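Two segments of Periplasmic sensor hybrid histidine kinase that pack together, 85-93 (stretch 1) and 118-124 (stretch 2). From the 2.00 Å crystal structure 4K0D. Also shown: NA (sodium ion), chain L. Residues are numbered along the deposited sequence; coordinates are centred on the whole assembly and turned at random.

Stretch 1, residues 85-93: AVPPFEKAA
Stretch 2 (118-124) PMREELL

A single selenomethionine, Met119, reaches along the opposing helix and touches three of its residues, in a contact that contains no hydrogen bond or salt bridge between the stretches. Its side chain (chi1 m, chi2 t, chi3 p, 88°) extends so that CE lies 3.3 Å from Pro88 O and 3.7 Å from Pro88 CB, while SE lies 4.0 Å from Ala92 CB. Nearer the backbone, Met119 CB meets the edge of the Phe89 ring, 3.7 Å from Phe89 CD1.

Both stretches are helical and belong to longer helices. They run nearly antiparallel, at 157° between their N-to-C directions, with axes 10.2 Å apart at closest approach. The register pairs Phe89 with Met119 (CA to CA 6.3 Å) and Ala85 with Leu123 (CA to CA 6.7 Å), one helical turn further on in opposite directions. Stretch 1 is kinked at Pro87 and Pro88, whose ring nitrogens have no hydrogen to donate to the preceding turn; both rings are C-gamma exo. Regular i to i+4 bonding follows, as in Glu90 N to Val86 O at 2.8 Å. In stretch 2, Leu123 N bonds to Met119 O at 3.1 Å.

Ala85, Phe89 and Ala92 point toward stretch 2. Phe89 (chi1 t, 174°; chi2 72°) also brings CE1 within 3.8 Å of Arg120 N. At the other end, Leu123 (chi1 t, -171°; chi2 p, 36°) places CD1 3.8 Å from Ala85 CB and CD2 4.3 Å from Val86 CG2, an apolar cluster held by van der Waals packing. The interface is modest, burying 335 Å² in total.

Charged groups bond within stretch 2 instead. Arg120 (chi1 t, chi2 t, chi3 91°) leads its end away from stretch 1, and its NE forms a salt bridge with Glu121 OE2 at 3.0 Å; Glu121 OE1 binds the sodium ion NA at 2.4 Å.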

# COMPACT_ATOMS: atom_id res chain seq x y z
N ALA B 85 -8.44 -16.28 9.01
CA ALA B 85 -8.93 -15.57 10.18
C ALA B 85 -10.20 -14.77 9.87
O ALA B 85 -10.89 -14.32 10.78
CB ALA B 85 -7.88 -14.65 10.71
N VAL B 86 -10.49 -14.57 8.59
CA VAL B 86 -11.52 -13.61 8.19
C VAL B 86 -12.91 -14.13 8.51
O VAL B 86 -13.63 -13.47 9.20
CB VAL B 86 -11.39 -13.17 6.74
CG1 VAL B 86 -12.64 -12.41 6.28
CG2 VAL B 86 -10.11 -12.26 6.57
N PRO B 87 -13.26 -15.33 8.06
CA PRO B 87 -14.58 -15.89 8.33
C PRO B 87 -14.94 -15.91 9.82
O PRO B 87 -16.07 -15.54 10.16
CB PRO B 87 -14.49 -17.30 7.75
CG PRO B 87 -13.41 -17.20 6.69
CD PRO B 87 -12.41 -16.29 7.33
N PRO B 88 -14.00 -16.33 10.70
CA PRO B 88 -14.37 -16.34 12.12
C PRO B 88 -14.64 -14.92 12.61
O PRO B 88 -15.51 -14.66 13.46
CB PRO B 88 -13.11 -16.91 12.84
CG PRO B 88 -12.30 -17.53 11.83
CD PRO B 88 -12.67 -16.94 10.47
N PHE B 89 -13.89 -13.97 12.08
CA PHE B 89 -14.04 -12.63 12.57
C PHE B 89 -15.37 -12.13 12.03
O PHE B 89 -16.13 -11.51 12.75
CB PHE B 89 -12.89 -11.82 12.08
CG PHE B 89 -12.97 -10.38 12.38
CD1 PHE B 89 -12.80 -9.92 13.64
CD2 PHE B 89 -13.16 -9.47 11.34
CE1 PHE B 89 -12.79 -8.58 13.90
CE2 PHE B 89 -13.19 -8.10 11.60
CZ PHE B 89 -13.02 -7.66 12.88
N GLU B 90 -15.70 -12.45 10.79
CA GLU B 90 -16.99 -11.99 10.29
C GLU B 90 -18.11 -12.62 11.08
O GLU B 90 -19.14 -11.98 11.32
CB GLU B 90 -17.19 -12.39 8.83
CG GLU B 90 -16.56 -11.46 7.85
CD GLU B 90 -17.14 -11.63 6.48
OE1 GLU B 90 -18.12 -10.95 6.16
OE2 GLU B 90 -16.62 -12.45 5.71
N LYS B 91 -17.94 -13.89 11.44
CA LYS B 91 -19.02 -14.63 12.07
C LYS B 91 -19.33 -14.01 13.43
O LYS B 91 -20.51 -13.84 13.80
CB LYS B 91 -18.66 -16.12 12.20
CG LYS B 91 -19.78 -16.96 12.81
N ALA B 92 -18.28 -13.63 14.15
CA ALA B 92 -18.45 -12.91 15.42
C ALA B 92 -19.10 -11.56 15.21
O ALA B 92 -19.88 -11.07 16.05
CB ALA B 92 -17.14 -12.71 16.09
N ALA B 93 -18.76 -10.94 14.10
CA ALA B 93 -19.29 -9.60 13.86
C ALA B 93 -20.79 -9.71 13.60
O ALA B 93 -21.53 -8.91 14.08
CB ALA B 93 -18.56 -8.93 12.68
N PRO B 118 -9.93 -8.60 20.07
CA PRO B 118 -8.77 -9.51 20.11
C PRO B 118 -8.53 -10.06 18.73
O PRO B 118 -7.40 -10.21 18.32
CB PRO B 118 -9.21 -10.66 21.02
CG PRO B 118 -10.39 -10.19 21.76
CD PRO B 118 -10.98 -8.99 21.04
N MSE B 119 -9.63 -10.39 18.03
CA MSE B 119 -9.55 -11.00 16.73
C MSE B 119 -9.09 -9.99 15.73
O MSE B 119 -8.27 -10.29 14.87
CB MSE B 119 -10.90 -11.55 16.31
CG MSE B 119 -11.42 -12.55 17.31
SE MSE B 119 -13.28 -13.07 16.90
CE MSE B 119 -13.06 -14.56 15.70
N ARG B 120 -9.57 -8.77 15.88
CA ARG B 120 -9.12 -7.67 15.04
C ARG B 120 -7.59 -7.52 15.17
O ARG B 120 -6.87 -7.53 14.18
CB ARG B 120 -9.77 -6.41 15.51
CG ARG B 120 -9.33 -5.19 14.80
CD ARG B 120 -10.00 -4.00 15.50
NE ARG B 120 -9.19 -3.43 16.57
CZ ARG B 120 -9.67 -2.95 17.74
NH1 ARG B 120 -10.94 -2.96 18.03
NH2 ARG B 120 -8.83 -2.44 18.62
N GLU B 121 -7.09 -7.38 16.40
CA GLU B 121 -5.69 -7.00 16.60
C GLU B 121 -4.76 -8.08 16.13
O GLU B 121 -3.69 -7.82 15.65
CB GLU B 121 -5.43 -6.72 18.07
CG GLU B 121 -6.04 -5.43 18.50
CD GLU B 121 -5.45 -4.27 17.75
OE1 GLU B 121 -4.22 -4.12 17.77
OE2 GLU B 121 -6.21 -3.50 17.13
N GLU B 122 -5.17 -9.32 16.29
CA GLU B 122 -4.34 -10.40 15.88
C GLU B 122 -4.26 -10.39 14.34
O GLU B 122 -3.17 -10.45 13.73
CB GLU B 122 -4.94 -11.68 16.41
CG GLU B 122 -4.21 -12.91 16.04
CD GLU B 122 -4.58 -14.09 16.94
OE1 GLU B 122 -5.26 -13.86 17.98
OE2 GLU B 122 -4.19 -15.22 16.60
N LEU B 123 -5.40 -10.28 13.71
CA LEU B 123 -5.44 -10.25 12.26
C LEU B 123 -4.63 -9.07 11.76
O LEU B 123 -3.88 -9.18 10.79
CB LEU B 123 -6.89 -10.14 11.82
CG LEU B 123 -7.18 -10.30 10.35
CD1 LEU B 123 -6.31 -11.32 9.65
CD2 LEU B 123 -8.66 -10.70 10.27
N LEU B 124 -4.77 -7.92 12.40
CA LEU B 124 -4.06 -6.77 11.88
C LEU B 124 -2.57 -6.94 12.10
O LEU B 124 -1.76 -6.48 11.31
CB LEU B 124 -4.49 -5.52 12.56
CG LEU B 124 -5.92 -5.12 12.22
CD1 LEU B 124 -6.33 -3.92 13.08
CD2 LEU B 124 -5.99 -4.82 10.69
NA NA L . -3.71 -1.83 17.07